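Local coordinates for hypothetical protein yihE (PDB 1ZYL) that phosphorylates itself and other proteins on serine and threonine using ATP, probably helping the cell withstand stress linked to reactive oxygen species, at residues R50-K55 / V105-G110; E81-A86 / G126-R131; R112-D117 / G205-R210; D229-L234 / P268-R273. All blocks are in the same frame, centred on the assembly; numbering follows the deposited sequence.

Interaction 1: residues R50-K55 / V105-G110; sequences RRFVVK and VFPSVG
Val53 chi1 (-63°) sets CG2 between the backbone N and the carbonyl carbon, and Phe106 chi1 (-57°) sets CG anti to the carbonyl carbon; the two side chains then cross at about a right angle, Val53 CG2 3.9 Å from Phe106 CB. Their strands, 52-57 and 101-107, are antiparallel neighbours in the five-stranded N-lobe sheet of a protein-kinase-like fold. The two residues form a hydrogen-bonded pair: Phe106 N donates a hydrogen bond to Val53 O at 2.9 Å, nearly along the C=O axis, while the return bond from Val53 N to Phe106 O is more bent and measures 3.1 Å. On the same face, Lys55 CB passes Phe106 CE1 at 4.0 Å. Val54 and Val105 lie side by side on the other face, CG1 of Val54 against CG2 of Val105, and Phe52 CD1 meets Val105 CG1. Lys55 projects toward the nucleotide region, where NZ makes a long, weak ion pair with Asp217, consistent with the conserved lysine of kinases. Ser108 N makes a weak bond to Arg51 O, and Ser108 OG, anti to its own backbone N, lies over one face of the Arg51 guanidinium, 3.7 Å from NE.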
# COMPACT_ATOMS: atom_id res chain seq x y z
N ARG A 50 15.41 -11.69 -21.12
CA ARG A 50 14.53 -12.13 -20.04
C ARG A 50 14.24 -10.86 -19.22
O ARG A 50 15.06 -10.44 -18.40
CB ARG A 50 15.23 -13.20 -19.18
CG ARG A 50 14.29 -14.10 -18.40
CD ARG A 50 13.49 -13.33 -17.35
NE ARG A 50 12.61 -14.20 -16.56
CZ ARG A 50 11.59 -14.90 -17.06
NH1 ARG A 50 11.31 -14.84 -18.36
NH2 ARG A 50 10.85 -15.67 -16.27
N ARG A 51 13.08 -10.27 -19.48
CA ARG A 51 12.65 -9.02 -18.84
C ARG A 51 12.90 -8.83 -17.34
O ARG A 51 12.79 -9.76 -16.54
CB ARG A 51 11.17 -8.79 -19.15
CG ARG A 51 10.83 -8.89 -20.63
CD ARG A 51 9.37 -8.55 -20.88
NE ARG A 51 8.49 -9.25 -19.94
CZ ARG A 51 7.17 -9.06 -19.86
NH1 ARG A 51 6.57 -8.21 -20.67
NH2 ARG A 51 6.46 -9.73 -18.96
N PHE A 52 13.24 -7.59 -16.99
CA PHE A 52 13.54 -7.15 -15.62
C PHE A 52 12.96 -5.75 -15.41
O PHE A 52 12.47 -5.12 -16.35
CB PHE A 52 15.05 -7.06 -15.41
CG PHE A 52 15.69 -8.34 -14.99
CD1 PHE A 52 15.49 -8.84 -13.70
CD2 PHE A 52 16.52 -9.04 -15.86
CE1 PHE A 52 16.11 -10.01 -13.29
CE2 PHE A 52 17.15 -10.22 -15.46
CZ PHE A 52 16.95 -10.70 -14.17
N VAL A 53 13.03 -5.26 -14.18
CA VAL A 53 12.55 -3.92 -13.86
C VAL A 53 13.43 -3.32 -12.77
O VAL A 53 13.79 -4.00 -11.82
CB VAL A 53 11.07 -3.90 -13.37
CG1 VAL A 53 10.14 -4.40 -14.46
CG2 VAL A 53 10.92 -4.75 -12.14
N VAL A 54 13.81 -2.06 -12.93
CA VAL A 54 14.61 -1.42 -11.91
C VAL A 54 13.64 -0.55 -11.16
O VAL A 54 12.75 0.05 -11.77
CB VAL A 54 15.71 -0.50 -12.48
CG1 VAL A 54 16.96 -0.64 -11.63
CG2 VAL A 54 15.97 -0.80 -13.94
N LYS A 55 13.80 -0.47 -9.85
CA LYS A 55 12.92 0.34 -9.04
C LYS A 55 13.81 1.32 -8.30
O LYS A 55 14.67 0.90 -7.52
CB LYS A 55 12.16 -0.53 -8.04
CG LYS A 55 10.88 0.08 -7.45
CD LYS A 55 10.27 -0.85 -6.39
CE LYS A 55 8.79 -0.55 -6.10
NZ LYS A 55 7.82 -1.13 -7.10
N VAL A 105 16.57 -4.43 -8.33
CA VAL A 105 16.14 -4.99 -9.60
C VAL A 105 15.27 -6.21 -9.34
O VAL A 105 15.66 -7.10 -8.58
CB VAL A 105 17.36 -5.40 -10.47
CG1 VAL A 105 16.91 -5.81 -11.84
CG2 VAL A 105 18.35 -4.24 -10.56
N PHE A 106 14.10 -6.27 -9.97
CA PHE A 106 13.22 -7.41 -9.76
C PHE A 106 12.90 -8.14 -11.05
O PHE A 106 12.75 -7.52 -12.10
CB PHE A 106 11.89 -6.98 -9.12
CG PHE A 106 12.04 -6.26 -7.81
CD1 PHE A 106 12.47 -4.94 -7.77
CD2 PHE A 106 11.74 -6.90 -6.62
CE1 PHE A 106 12.59 -4.27 -6.56
CE2 PHE A 106 11.85 -6.25 -5.40
CZ PHE A 106 12.28 -4.93 -5.37
N PRO A 107 12.78 -9.47 -10.97
CA PRO A 107 12.47 -10.33 -12.12
C PRO A 107 11.09 -9.98 -12.65
O PRO A 107 10.08 -10.30 -12.02
CB PRO A 107 12.49 -11.73 -11.52
CG PRO A 107 13.44 -11.60 -10.37
CD PRO A 107 13.06 -10.29 -9.77
N SER A 108 11.02 -9.33 -13.81
CA SER A 108 9.73 -8.98 -14.38
C SER A 108 8.84 -10.22 -14.32
O SER A 108 9.12 -11.23 -14.97
CB SER A 108 9.87 -8.50 -15.82
OG SER A 108 8.61 -8.15 -16.36
N VAL A 109 7.79 -10.13 -13.52
CA VAL A 109 6.86 -11.23 -13.31
C VAL A 109 5.94 -11.53 -14.50
O VAL A 109 5.93 -12.65 -15.00
CB VAL A 109 5.99 -10.96 -12.06
CG1 VAL A 109 5.11 -12.16 -11.76
CG2 VAL A 109 6.89 -10.65 -10.87
N GLY A 110 5.16 -10.54 -14.94
CA GLY A 110 4.25 -10.76 -16.05
C GLY A 110 2.93 -11.32 -15.54
O GLY A 110 2.75 -11.46 -14.33

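Interaction 2: residues E81-A86 / G126-R131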
# COMPACT_ATOMS: atom_id res chain seq x y z
N GLU A 81 7.64 -20.26 -0.01
CA GLU A 81 6.76 -20.43 -1.16
C GLU A 81 5.53 -19.54 -1.22
O GLU A 81 4.40 -20.01 -1.20
CB GLU A 81 6.35 -21.91 -1.27
CG GLU A 81 7.53 -22.86 -1.38
CD GLU A 81 7.11 -24.31 -1.55
OE1 GLU A 81 6.32 -24.81 -0.71
OE2 GLU A 81 7.57 -24.96 -2.51
N VAL A 82 5.76 -18.24 -1.29
CA VAL A 82 4.67 -17.28 -1.40
C VAL A 82 4.94 -16.44 -2.65
O VAL A 82 6.01 -15.85 -2.80
CB VAL A 82 4.59 -16.38 -0.15
CG1 VAL A 82 3.44 -15.41 -0.28
CG2 VAL A 82 4.41 -17.25 1.08
N PRO A 83 3.96 -16.39 -3.57
CA PRO A 83 3.96 -15.68 -4.85
C PRO A 83 4.37 -14.20 -4.84
O PRO A 83 3.52 -13.32 -4.93
CB PRO A 83 2.53 -15.86 -5.34
CG PRO A 83 2.10 -17.12 -4.71
CD PRO A 83 2.63 -16.97 -3.31
N VAL A 84 5.66 -13.94 -4.75
CA VAL A 84 6.18 -12.57 -4.76
C VAL A 84 7.53 -12.59 -5.45
O VAL A 84 8.18 -13.63 -5.50
CB VAL A 84 6.36 -12.02 -3.32
CG1 VAL A 84 5.04 -12.02 -2.58
CG2 VAL A 84 7.39 -12.85 -2.57
N ALA A 85 7.95 -11.46 -6.00
CA ALA A 85 9.25 -11.42 -6.66
C ALA A 85 10.28 -10.74 -5.77
O ALA A 85 10.19 -9.56 -5.48
CB ALA A 85 9.14 -10.70 -7.99
N ALA A 86 11.27 -11.51 -5.34
CA ALA A 86 12.31 -10.97 -4.49
C ALA A 86 13.30 -10.21 -5.35
O ALA A 86 13.49 -10.53 -6.53
CB ALA A 86 13.02 -12.10 -3.75
N GLY A 126 -6.61 -15.67 -0.90
CA GLY A 126 -6.79 -15.71 0.54
C GLY A 126 -5.89 -16.76 1.17
O GLY A 126 -5.38 -16.58 2.28
N ARG A 127 -5.71 -17.87 0.45
CA ARG A 127 -4.88 -18.96 0.92
C ARG A 127 -3.40 -18.57 0.98
O ARG A 127 -2.73 -18.82 1.98
CB ARG A 127 -5.09 -20.18 0.03
CG ARG A 127 -4.28 -21.38 0.43
CD ARG A 127 -4.55 -22.55 -0.50
NE ARG A 127 -3.33 -23.32 -0.74
CZ ARG A 127 -2.28 -22.88 -1.43
NH1 ARG A 127 -2.31 -21.65 -1.96
NH2 ARG A 127 -1.21 -23.65 -1.59
N TYR A 128 -2.88 -17.97 -0.09
CA TYR A 128 -1.49 -17.54 -0.12
C TYR A 128 -1.26 -16.43 0.88
O TYR A 128 -0.18 -16.30 1.45
CB TYR A 128 -1.10 -17.06 -1.52
CG TYR A 128 -0.59 -18.17 -2.42
CD1 TYR A 128 -0.85 -18.16 -3.79
CD2 TYR A 128 0.17 -19.22 -1.90
CE1 TYR A 128 -0.37 -19.17 -4.62
CE2 TYR A 128 0.66 -20.23 -2.72
CZ TYR A 128 0.39 -20.20 -4.08
OH TYR A 128 0.89 -21.19 -4.89
N LEU A 129 -2.30 -15.64 1.10
CA LEU A 129 -2.25 -14.54 2.05
C LEU A 129 -2.08 -15.14 3.45
O LEU A 129 -1.50 -14.53 4.35
CB LEU A 129 -3.55 -13.74 1.96
CG LEU A 129 -3.52 -12.22 1.82
CD1 LEU A 129 -2.26 -11.76 1.08
CD2 LEU A 129 -4.78 -11.77 1.09
N GLY A 130 -2.60 -16.35 3.62
CA GLY A 130 -2.51 -17.02 4.90
C GLY A 130 -1.10 -17.55 5.10
O GLY A 130 -0.60 -17.57 6.22
N ARG A 131 -0.46 -17.97 4.02
CA ARG A 131 0.89 -18.46 4.13
C ARG A 131 1.83 -17.26 4.25
O ARG A 131 2.90 -17.36 4.86
CB ARG A 131 1.27 -19.30 2.91
CG ARG A 131 2.67 -19.90 3.02
CD ARG A 131 3.10 -20.66 1.77
NE ARG A 131 2.35 -21.90 1.58
CZ ARG A 131 2.54 -22.73 0.56
NH1 ARG A 131 1.82 -23.84 0.47
NH2 ARG A 131 3.45 -22.46 -0.36
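Pro83 lays its ring edge over one face of Tyr128, a CH-pi contact in which CG stands 3.4 Å from the ring centroid and 20° off the normal, displaced toward CE1 and CD1. Its CD reaches the ring at CG, 3.5 Å away, so one side of the pyrrolidine spans much of the aromatic face, and the two side chains cross at about a right angle. Beside this CH-pi contact, Arg131 donates through NH2 to the backbone O of Glu81 at 2.8 Å, on a lone pair in the carbonyl plane. The Glu81 carboxylate adds a longer charge attraction, OE1 to Arg131 NH2 at 3.7 Å, without an N-H aimed at it. Val82 CG2 lies against the aliphatic part of Arg131, 3.7 Å from CG, the two side chains running past each other in opposite directions.

In the next shell, Arg127 NH1 lies over the Tyr128 face opposite Pro83, and Phe255 makes a cation-pi contact with Arg131. Glu81 itself has positive phi and is the C-prime residue of a Schellman motif ending helix 64-79, which turns its carbonyl toward Arg131; the backbone of Pro83 is hydrogen-bonded to that of Phe215. The loop after helix 64-79 is thereby held on helix 119-136, much as the αC–β4 loop of protein kinases meets the αE helix where the N-lobe rests on the C-lobe.

Interaction 3: residues R112-D117 / G205-R210; sequences RQFEAD and GNILWR
Backbone hydrogen bonds set the register: Arg112 and Trp209 are a hydrogen-bonded antiparallel pair, joined by Trp209 N to Arg112 O at 3.0 Å, nearly straight at 168°, and by Arg112 N to Trp209 O, more bent at 140°. In both the donor stands above the carbonyl plane. Strand 112-113 is an edge of the small sheet completed by 207-209 and 213-215.

Apolar packing gathers on Phe114. Its CG is anti to the backbone N (chi1 164°), which puts the ring against Ile207: CG2 lies 3.3 Å from Phe114 CG, and Ile207 CD1 reaches CD2 of the ring at 3.5 Å. Trp209 CE3 lies at the edge of the same ring, 4.3 Å from CD2, and Gln121 and Val125 of helix 119-136 cover Phe114 further. Leu208 leans the other way, but its CD2 touches Arg112 O.

Folded at chi2 and chi3, Arg112 crosses the aliphatic part of Arg210 at about a right angle, Trp209 O and Arg210 CA over one face of its guanidinium, and NH1 is 3.2 Å from Arg210 CG; the guanidinium planes are nearly perpendicular. Arg210 NH1 is hydrogen-bonded to Val109 O.

Just ahead of strand 207-209 sits Asn206, a probable Mg(2+) ligand whose ND2 is hydrogen-bonded to Asp201 O. The two arginines' positive ends, not in contact, would if anything repel, so cohesion probably rests on the backbone bonds and the packing of Phe114.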
# COMPACT_ATOMS: atom_id res chain seq x y z
N ARG A 112 -1.67 -11.83 -16.18
CA ARG A 112 -2.89 -11.07 -16.42
C ARG A 112 -3.40 -10.32 -15.20
O ARG A 112 -2.80 -10.33 -14.13
CB ARG A 112 -4.00 -11.99 -16.94
CG ARG A 112 -3.89 -12.38 -18.41
CD ARG A 112 -2.74 -13.34 -18.67
NE ARG A 112 -2.97 -14.64 -18.04
CZ ARG A 112 -2.10 -15.65 -18.08
NH1 ARG A 112 -0.94 -15.51 -18.71
NH2 ARG A 112 -2.40 -16.80 -17.48
N GLN A 113 -4.55 -9.67 -15.39
CA GLN A 113 -5.20 -8.89 -14.35
C GLN A 113 -6.04 -9.77 -13.44
O GLN A 113 -6.94 -10.48 -13.89
CB GLN A 113 -6.09 -7.82 -15.00
CG GLN A 113 -5.32 -6.77 -15.81
CD GLN A 113 -5.75 -6.69 -17.27
OE1 GLN A 113 -5.56 -7.63 -18.06
NE2 GLN A 113 -6.35 -5.55 -17.64
N PHE A 114 -5.74 -9.73 -12.14
CA PHE A 114 -6.47 -10.52 -11.16
C PHE A 114 -7.93 -10.10 -11.09
O PHE A 114 -8.23 -8.91 -10.99
CB PHE A 114 -5.81 -10.39 -9.78
CG PHE A 114 -6.68 -10.86 -8.63
CD1 PHE A 114 -7.57 -9.98 -8.02
CD2 PHE A 114 -6.62 -12.18 -8.19
CE1 PHE A 114 -8.40 -10.42 -6.99
CE2 PHE A 114 -7.45 -12.62 -7.16
CZ PHE A 114 -8.34 -11.75 -6.55
N GLU A 115 -8.82 -11.09 -11.13
CA GLU A 115 -10.26 -10.86 -11.10
C GLU A 115 -10.87 -11.13 -9.72
O GLU A 115 -11.10 -12.28 -9.34
CB GLU A 115 -10.93 -11.74 -12.14
CG GLU A 115 -10.30 -11.66 -13.51
CD GLU A 115 -10.85 -12.69 -14.47
OE1 GLU A 115 -10.41 -12.71 -15.65
OE2 GLU A 115 -11.72 -13.49 -14.06
N ALA A 116 -11.14 -10.06 -8.98
CA ALA A 116 -11.72 -10.17 -7.64
C ALA A 116 -13.11 -10.79 -7.72
O ALA A 116 -13.68 -11.21 -6.71
CB ALA A 116 -11.78 -8.80 -6.98
N ASP A 117 -13.65 -10.83 -8.93
CA ASP A 117 -14.97 -11.39 -9.16
C ASP A 117 -14.95 -12.89 -8.91
O ASP A 117 -15.68 -13.40 -8.06
CB ASP A 117 -15.40 -11.11 -10.60
CG ASP A 117 -16.53 -10.11 -10.68
OD1 ASP A 117 -16.90 -9.72 -11.81
OD2 ASP A 117 -17.05 -9.71 -9.62
N GLY A 205 -5.50 -4.22 -7.33
CA GLY A 205 -4.45 -3.58 -8.10
C GLY A 205 -3.05 -4.16 -8.03
O GLY A 205 -2.39 -4.32 -9.06
N ASN A 206 -2.59 -4.48 -6.82
CA ASN A 206 -1.25 -5.02 -6.63
C ASN A 206 -1.19 -6.54 -6.66
O ASN A 206 -0.31 -7.15 -6.05
CB ASN A 206 -0.66 -4.52 -5.31
CG ASN A 206 -0.46 -3.03 -5.30
OD1 ASN A 206 0.20 -2.48 -6.18
ND2 ASN A 206 -1.03 -2.36 -4.30
N ILE A 207 -2.12 -7.16 -7.35
CA ILE A 207 -2.10 -8.60 -7.43
C ILE A 207 -2.30 -9.01 -8.90
O ILE A 207 -3.18 -8.50 -9.59
CB ILE A 207 -3.16 -9.22 -6.45
CG1 ILE A 207 -2.92 -10.71 -6.28
CG2 ILE A 207 -4.55 -9.00 -6.97
CD1 ILE A 207 -3.27 -11.53 -7.50
N LEU A 208 -1.43 -9.90 -9.38
CA LEU A 208 -1.47 -10.39 -10.76
C LEU A 208 -1.82 -11.88 -10.80
O LEU A 208 -1.66 -12.59 -9.81
CB LEU A 208 -0.12 -10.20 -11.42
CG LEU A 208 0.30 -8.77 -11.69
CD1 LEU A 208 1.79 -8.72 -11.90
CD2 LEU A 208 -0.45 -8.24 -12.90
N TRP A 209 -2.27 -12.35 -11.95
CA TRP A 209 -2.64 -13.75 -12.07
C TRP A 209 -2.22 -14.43 -13.36
O TRP A 209 -2.66 -14.08 -14.45
CB TRP A 209 -4.15 -13.89 -11.87
CG TRP A 209 -4.66 -15.29 -11.98
CD1 TRP A 209 -4.80 -16.03 -13.12
CD2 TRP A 209 -5.08 -16.14 -10.90
NE1 TRP A 209 -5.28 -17.28 -12.82
CE2 TRP A 209 -5.46 -17.38 -11.47
CE3 TRP A 209 -5.17 -15.97 -9.52
CZ2 TRP A 209 -5.92 -18.44 -10.70
CZ3 TRP A 209 -5.63 -17.03 -8.75
CH2 TRP A 209 -6.00 -18.25 -9.34
N ARG A 210 -1.34 -15.41 -13.22
CA ARG A 210 -0.86 -16.23 -14.32
C ARG A 210 -0.93 -17.61 -13.69
O ARG A 210 0.05 -18.10 -13.12
CB ARG A 210 0.59 -15.88 -14.68
CG ARG A 210 0.91 -16.09 -16.16
CD ARG A 210 2.36 -16.51 -16.41
NE ARG A 210 3.35 -15.65 -15.76
CZ ARG A 210 3.71 -15.75 -14.48
NH1 ARG A 210 4.62 -14.92 -13.98
NH2 ARG A 210 3.17 -16.67 -13.70

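Interaction 4: residues D229-L234 / P268-R273; sequences DLWMLL and PLRAMR
Trp231 lays its indole across the first turns of helix 266-283, chi1 at 76° placing CG between the backbone N and the carbonyl carbon. The pyrrole end meets Leu269, with NE1 3.7 Å from CB and CD1 3.8 Å from the Leu269 CD1 methyl. The benzene end covers Arg270, whose CA sits 3.7 Å from Trp231 CH2, and Arg270 NE lies 3.7 Å from Trp231 CZ3. The guanidinium of Arg270 stands almost upright to the indole, 84° between planes, with Trp231 CE3 over one of its faces; a salt bridge to Glu267 holds its NH2. Met232 CG lies over one indole face, toward its rim, and Arg270 N over the other, also toward the rim. No hydrogen bond joins the two segments. Trp231 CZ2 lies at the edge of the Arg273 guanidinium, whose NH2 forms a salt bridge to Asp201, the probable proton acceptor. Such a pairing would tend to keep that carboxylate ionised. The contact therefore joins helix 266-283 to the short helix 228-231 near the catalytic loop, while Leu230 and Leu233 of the same segment face helix 119-136 and Leu230 also touches helix 238-252.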
# COMPACT_ATOMS: atom_id res chain seq x y z
N ASP A 229 -4.60 -6.64 5.02
CA ASP A 229 -4.39 -7.26 3.71
C ASP A 229 -5.63 -8.01 3.24
O ASP A 229 -5.58 -8.71 2.23
CB ASP A 229 -3.20 -8.23 3.76
CG ASP A 229 -1.88 -7.53 3.99
OD1 ASP A 229 -0.92 -8.20 4.41
OD2 ASP A 229 -1.79 -6.31 3.72
N LEU A 230 -6.74 -7.87 3.97
CA LEU A 230 -7.96 -8.56 3.60
C LEU A 230 -9.16 -7.67 3.30
O LEU A 230 -9.92 -7.94 2.37
CB LEU A 230 -8.35 -9.56 4.68
CG LEU A 230 -7.44 -10.76 4.92
CD1 LEU A 230 -8.11 -11.67 5.96
CD2 LEU A 230 -7.20 -11.53 3.63
N TRP A 231 -9.34 -6.60 4.06
CA TRP A 231 -10.52 -5.79 3.81
C TRP A 231 -10.62 -5.15 2.43
O TRP A 231 -11.71 -5.09 1.87
CB TRP A 231 -10.70 -4.72 4.90
CG TRP A 231 -9.79 -3.54 4.82
CD1 TRP A 231 -8.56 -3.41 5.39
CD2 TRP A 231 -10.04 -2.32 4.12
NE1 TRP A 231 -8.03 -2.18 5.10
CE2 TRP A 231 -8.91 -1.49 4.31
CE3 TRP A 231 -11.10 -1.84 3.34
CZ2 TRP A 231 -8.82 -0.20 3.76
CZ3 TRP A 231 -11.02 -0.57 2.79
CH2 TRP A 231 -9.88 0.24 3.00
N MET A 232 -9.51 -4.71 1.85
CA MET A 232 -9.60 -4.06 0.54
C MET A 232 -9.93 -5.00 -0.61
O MET A 232 -10.05 -4.55 -1.75
CB MET A 232 -8.31 -3.30 0.21
CG MET A 232 -8.17 -1.98 0.97
SD MET A 232 -6.71 -1.03 0.56
CE MET A 232 -5.49 -1.94 1.46
N LEU A 233 -10.09 -6.28 -0.32
CA LEU A 233 -10.41 -7.25 -1.36
C LEU A 233 -11.91 -7.32 -1.64
O LEU A 233 -12.32 -7.47 -2.78
CB LEU A 233 -9.89 -8.65 -0.98
CG LEU A 233 -8.38 -8.90 -0.94
CD1 LEU A 233 -8.10 -10.30 -0.44
CD2 LEU A 233 -7.78 -8.74 -2.32
N LEU A 234 -12.73 -7.20 -0.60
CA LEU A 234 -14.17 -7.30 -0.75
C LEU A 234 -14.74 -6.36 -1.80
O LEU A 234 -14.31 -5.23 -1.93
CB LEU A 234 -14.85 -7.01 0.58
CG LEU A 234 -14.23 -7.59 1.85
CD1 LEU A 234 -15.32 -7.58 2.92
CD2 LEU A 234 -13.71 -9.01 1.63
N PRO A 268 -12.21 1.58 10.72
CA PRO A 268 -11.18 2.52 11.15
C PRO A 268 -10.01 2.52 10.16
O PRO A 268 -9.40 3.55 9.91
CB PRO A 268 -10.81 2.00 12.53
CG PRO A 268 -12.13 1.56 13.04
CD PRO A 268 -12.69 0.79 11.86
N LEU A 269 -9.70 1.36 9.59
CA LEU A 269 -8.59 1.27 8.63
C LEU A 269 -8.91 2.06 7.37
O LEU A 269 -8.06 2.77 6.84
CB LEU A 269 -8.30 -0.18 8.25
CG LEU A 269 -7.67 -1.03 9.35
CD1 LEU A 269 -7.54 -2.45 8.87
CD2 LEU A 269 -6.33 -0.47 9.73
N ARG A 270 -10.14 1.92 6.89
CA ARG A 270 -10.58 2.63 5.69
C ARG A 270 -10.52 4.14 5.96
O ARG A 270 -10.05 4.92 5.12
CB ARG A 270 -11.99 2.18 5.32
CG ARG A 270 -12.63 2.99 4.20
CD ARG A 270 -14.06 2.56 3.97
NE ARG A 270 -14.16 1.30 3.23
CZ ARG A 270 -14.86 0.25 3.65
NH1 ARG A 270 -14.92 -0.85 2.91
NH2 ARG A 270 -15.50 0.29 4.81
N ALA A 271 -10.98 4.55 7.14
CA ALA A 271 -10.95 5.95 7.52
C ALA A 271 -9.49 6.37 7.51
O ALA A 271 -9.13 7.44 7.04
CB ALA A 271 -11.52 6.15 8.91
N MET A 272 -8.64 5.48 8.04
CA MET A 272 -7.22 5.74 8.12
C MET A 272 -6.57 5.92 6.76
O MET A 272 -5.78 6.84 6.56
CB MET A 272 -6.53 4.62 8.90
CG MET A 272 -6.72 4.72 10.41
SD MET A 272 -6.12 3.29 11.34
CE MET A 272 -7.33 3.23 12.35
N ARG A 273 -6.90 5.04 5.82
CA ARG A 273 -6.33 5.10 4.47
C ARG A 273 -6.84 6.35 3.77
O ARG A 273 -6.17 6.93 2.91
CB ARG A 273 -6.74 3.87 3.66
CG ARG A 273 -6.22 3.87 2.23
CD ARG A 273 -6.81 2.74 1.41
NE ARG A 273 -5.86 1.66 1.19
CZ ARG A 273 -4.96 1.64 0.21
NH1 ARG A 273 -4.89 2.65 -0.65
NH2 ARG A 273 -4.13 0.61 0.08

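From the N terminus, interaction 1 closes a 49-residue excursion through helix 64-79 and brings the strands 52-57 and 101-107 together in the N-lobe sheet. Interaction 2 begins within that loop and ends beyond it on helix 119-136, so the two cross, and they touch where Phe106 packs on Ala85 and Ala86. Interaction 3 opens only after interaction 1 has closed, but crosses interaction 2, bringing the chain back at strand 207-209; Val109 and Arg210 link it to interaction 1. Interaction 4 follows in series, joining 229-234 to helix 266-283, and meets interaction 2 through Leu129. Together they connect the N-lobe, the small sheet next to Asn206 and the helical C-lobe.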